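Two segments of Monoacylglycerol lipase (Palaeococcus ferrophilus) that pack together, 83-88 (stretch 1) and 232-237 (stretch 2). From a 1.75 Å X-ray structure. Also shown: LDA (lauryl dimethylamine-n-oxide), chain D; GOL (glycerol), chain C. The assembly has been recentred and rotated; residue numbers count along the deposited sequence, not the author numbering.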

# COMPACT_ATOMS: atom_id res chain seq x y z
N LEU A 83 -6.04 -5.10 -7.39
CA LEU A 83 -5.13 -4.15 -6.77
C LEU A 83 -4.34 -4.82 -5.66
O LEU A 83 -4.89 -5.58 -4.87
CB LEU A 83 -5.88 -2.95 -6.19
CG LEU A 83 -6.82 -2.16 -7.11
CD1 LEU A 83 -7.43 -1.01 -6.32
CD2 LEU A 83 -6.06 -1.64 -8.31
N PHE A 84 -3.04 -4.53 -5.60
CA PHE A 84 -2.19 -4.91 -4.47
C PHE A 84 -1.49 -3.66 -3.96
O PHE A 84 -0.80 -2.99 -4.73
CB PHE A 84 -1.15 -5.96 -4.86
CG PHE A 84 -0.20 -6.28 -3.74
CD1 PHE A 84 -0.52 -7.24 -2.80
CD2 PHE A 84 0.99 -5.58 -3.59
CE1 PHE A 84 0.33 -7.51 -1.74
CE2 PHE A 84 1.85 -5.86 -2.54
CZ PHE A 84 1.51 -6.82 -1.62
N GLY A 85 -1.64 -3.36 -2.68
CA GLY A 85 -1.00 -2.20 -2.09
C GLY A 85 -0.41 -2.54 -0.74
O GLY A 85 -0.92 -3.39 -0.02
N HIS A 86 0.69 -1.86 -0.41
CA HIS A 86 1.36 -2.06 0.87
C HIS A 86 1.45 -0.75 1.64
O HIS A 86 1.89 0.27 1.09
CB HIS A 86 2.77 -2.63 0.67
CG HIS A 86 3.61 -2.59 1.91
ND1 HIS A 86 3.39 -3.43 2.98
CD2 HIS A 86 4.65 -1.80 2.25
CE1 HIS A 86 4.26 -3.16 3.93
NE2 HIS A 86 5.04 -2.18 3.52
N SER A 87 1.02 -0.79 2.90
CA SER A 87 1.14 0.34 3.86
C SER A 87 0.34 1.54 3.37
O SER A 87 -0.90 1.45 3.30
CB SER A 87 2.65 0.57 4.06
OG SER A 87 2.82 1.33 5.27
N LEU A 88 0.98 2.70 3.11
CA LEU A 88 0.28 3.79 2.42
C LEU A 88 -0.42 3.26 1.16
O LEU A 88 -1.55 3.65 0.84
CB LEU A 88 1.26 4.89 2.08
CG LEU A 88 0.70 5.99 1.18
CD1 LEU A 88 -0.47 6.69 1.84
CD2 LEU A 88 1.78 7.03 0.88
N TYR A 232 6.93 -8.07 11.59
CA TYR A 232 6.91 -6.62 11.69
C TYR A 232 6.07 -6.04 10.54
O TYR A 232 5.19 -6.72 9.99
CB TYR A 232 8.34 -6.06 11.68
CG TYR A 232 9.13 -6.31 12.94
CD1 TYR A 232 8.58 -7.00 14.02
CD2 TYR A 232 10.43 -5.84 13.06
CE1 TYR A 232 9.32 -7.22 15.17
CE2 TYR A 232 11.17 -6.05 14.21
CZ TYR A 232 10.61 -6.74 15.26
OH TYR A 232 11.35 -6.95 16.41
N HIS A 233 6.33 -4.78 10.18
CA HIS A 233 5.53 -4.07 9.19
C HIS A 233 5.68 -4.68 7.80
O HIS A 233 4.69 -4.81 7.06
CB HIS A 233 5.94 -2.60 9.18
CG HIS A 233 5.16 -1.74 8.23
ND1 HIS A 233 3.80 -1.56 8.34
CD2 HIS A 233 5.57 -0.99 7.18
CE1 HIS A 233 3.40 -0.74 7.38
NE2 HIS A 233 4.45 -0.38 6.66
N GLU A 234 6.90 -5.04 7.41
CA GLU A 234 7.15 -5.66 6.12
C GLU A 234 7.27 -7.17 6.33
O GLU A 234 8.24 -7.64 6.94
CB GLU A 234 8.41 -5.09 5.47
CG GLU A 234 8.24 -3.66 5.03
CD GLU A 234 9.44 -3.11 4.31
OE1 GLU A 234 10.42 -3.86 4.11
OE2 GLU A 234 9.41 -1.92 3.95
N ILE A 235 6.28 -7.91 5.85
CA ILE A 235 6.32 -9.37 5.92
C ILE A 235 7.09 -9.96 4.75
O ILE A 235 7.49 -11.14 4.82
CB ILE A 235 4.89 -9.93 6.00
CG1 ILE A 235 4.06 -9.13 7.01
CG2 ILE A 235 4.89 -11.40 6.44
CD1 ILE A 235 2.58 -9.40 6.94
N PHE A 236 7.34 -9.17 3.69
CA PHE A 236 7.87 -9.68 2.42
C PHE A 236 9.18 -10.45 2.60
O PHE A 236 9.40 -11.46 1.91
CB PHE A 236 8.11 -8.53 1.44
CG PHE A 236 6.88 -7.75 1.10
CD1 PHE A 236 6.49 -6.68 1.88
CD2 PHE A 236 6.13 -8.08 -0.02
CE1 PHE A 236 5.35 -5.96 1.57
CE2 PHE A 236 5.00 -7.36 -0.34
CZ PHE A 236 4.60 -6.30 0.46
N GLU A 237 10.06 -9.91 3.43
CA GLU A 237 11.36 -10.51 3.67
C GLU A 237 11.53 -11.13 5.06
O GLU A 237 12.65 -11.42 5.47
CB GLU A 237 12.47 -9.49 3.39
CG GLU A 237 12.25 -8.71 2.10
CD GLU A 237 13.40 -7.79 1.77
OE1 GLU A 237 14.47 -8.29 1.36
OE2 GLU A 237 13.24 -6.56 1.90
N1 LDA D . 2.58 4.81 6.72
O1 LDA D . 2.01 4.39 5.70
CM1 LDA D . 4.02 4.84 6.47
CM2 LDA D . 2.27 3.94 7.84
C1 LDA D . 2.13 6.16 7.01
C2 LDA D . 3.13 6.77 7.97
C3 LDA D . 2.91 8.26 8.05
C4 LDA D . 3.79 8.87 9.13
C5 LDA D . 3.38 10.30 9.41
C6 LDA D . 4.48 11.04 10.15
C7 LDA D . 3.97 12.39 10.60
C8 LDA D . 4.65 13.50 9.82
C9 LDA D . 3.63 14.48 9.28
C10 LDA D . 3.75 15.83 9.98
C11 LDA D . 3.00 16.91 9.22
C12 LDA D . 2.95 16.59 7.74
C1 GOL C . 7.83 1.43 2.88
O1 GOL C . 8.66 2.58 2.91
C2 GOL C . 7.86 0.80 4.26
O2 GOL C . 7.09 -0.39 4.27
C3 GOL C . 7.29 1.82 5.22
O3 GOL C . 5.90 1.94 4.94

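Contact between the end of a strand (83-86, running on into Ser87) and an irregular segment (232-237) of the monoacylglycerol lipase. The backbones stay well apart, with CA of Ser87 8.2 Å from CA of His233 and CA of His86 8.6 Å from CA of Glu234, so side chains bridge the gap. Strand alternation sets the pattern: Phe84 and His86 both direct CA-to-CB toward the other segment, while Gly85 between them takes no part. Both are t at chi1 (175° and 168°), which carries their rings outward to the partner residues. Ser87 sits at phi/psi 63/-119, a strained backbone with positive phi, immediately before a helix; CA-to-CB still points across, and chi1 of -162° (t) places OG 2.7 Å from NE2 of His233 in a hydrogen bond. This arrangement is that of the serine-histidine pair of a lipase. His233 leaves its backbone sideways, but chi1 of -178° (t) extends the ring so that NE2 reaches the serine, with OG near the ring plane, as a bond to a ring nitrogen requires. His86 lies over one face of His233 in an oblique pairing, ring planes at 48° and centroids 4.9 Å apart. Phe236, m at chi1 (-60°), turns its ring edge toward the face of His86: CE1 approaches ND1 of His86 to 3.5 Å, with the planes at 81°. The same ring meets Phe84 edge to edge, CE2 of Phe236 lying 3.8 Å from CZ of Phe84, a purely apolar contact. Glu234 is m, then t (chi2 -177°), an extended chain whose CG comes within 3.8 Å of NE2 of His86. Glycerol links the two: NE2 of His86 donates to its O2 (2.8 Å), which in turn donates to OE2 of Glu234 (2.8 Å). LDA O1 lies 3.2 Å from OG of Ser87.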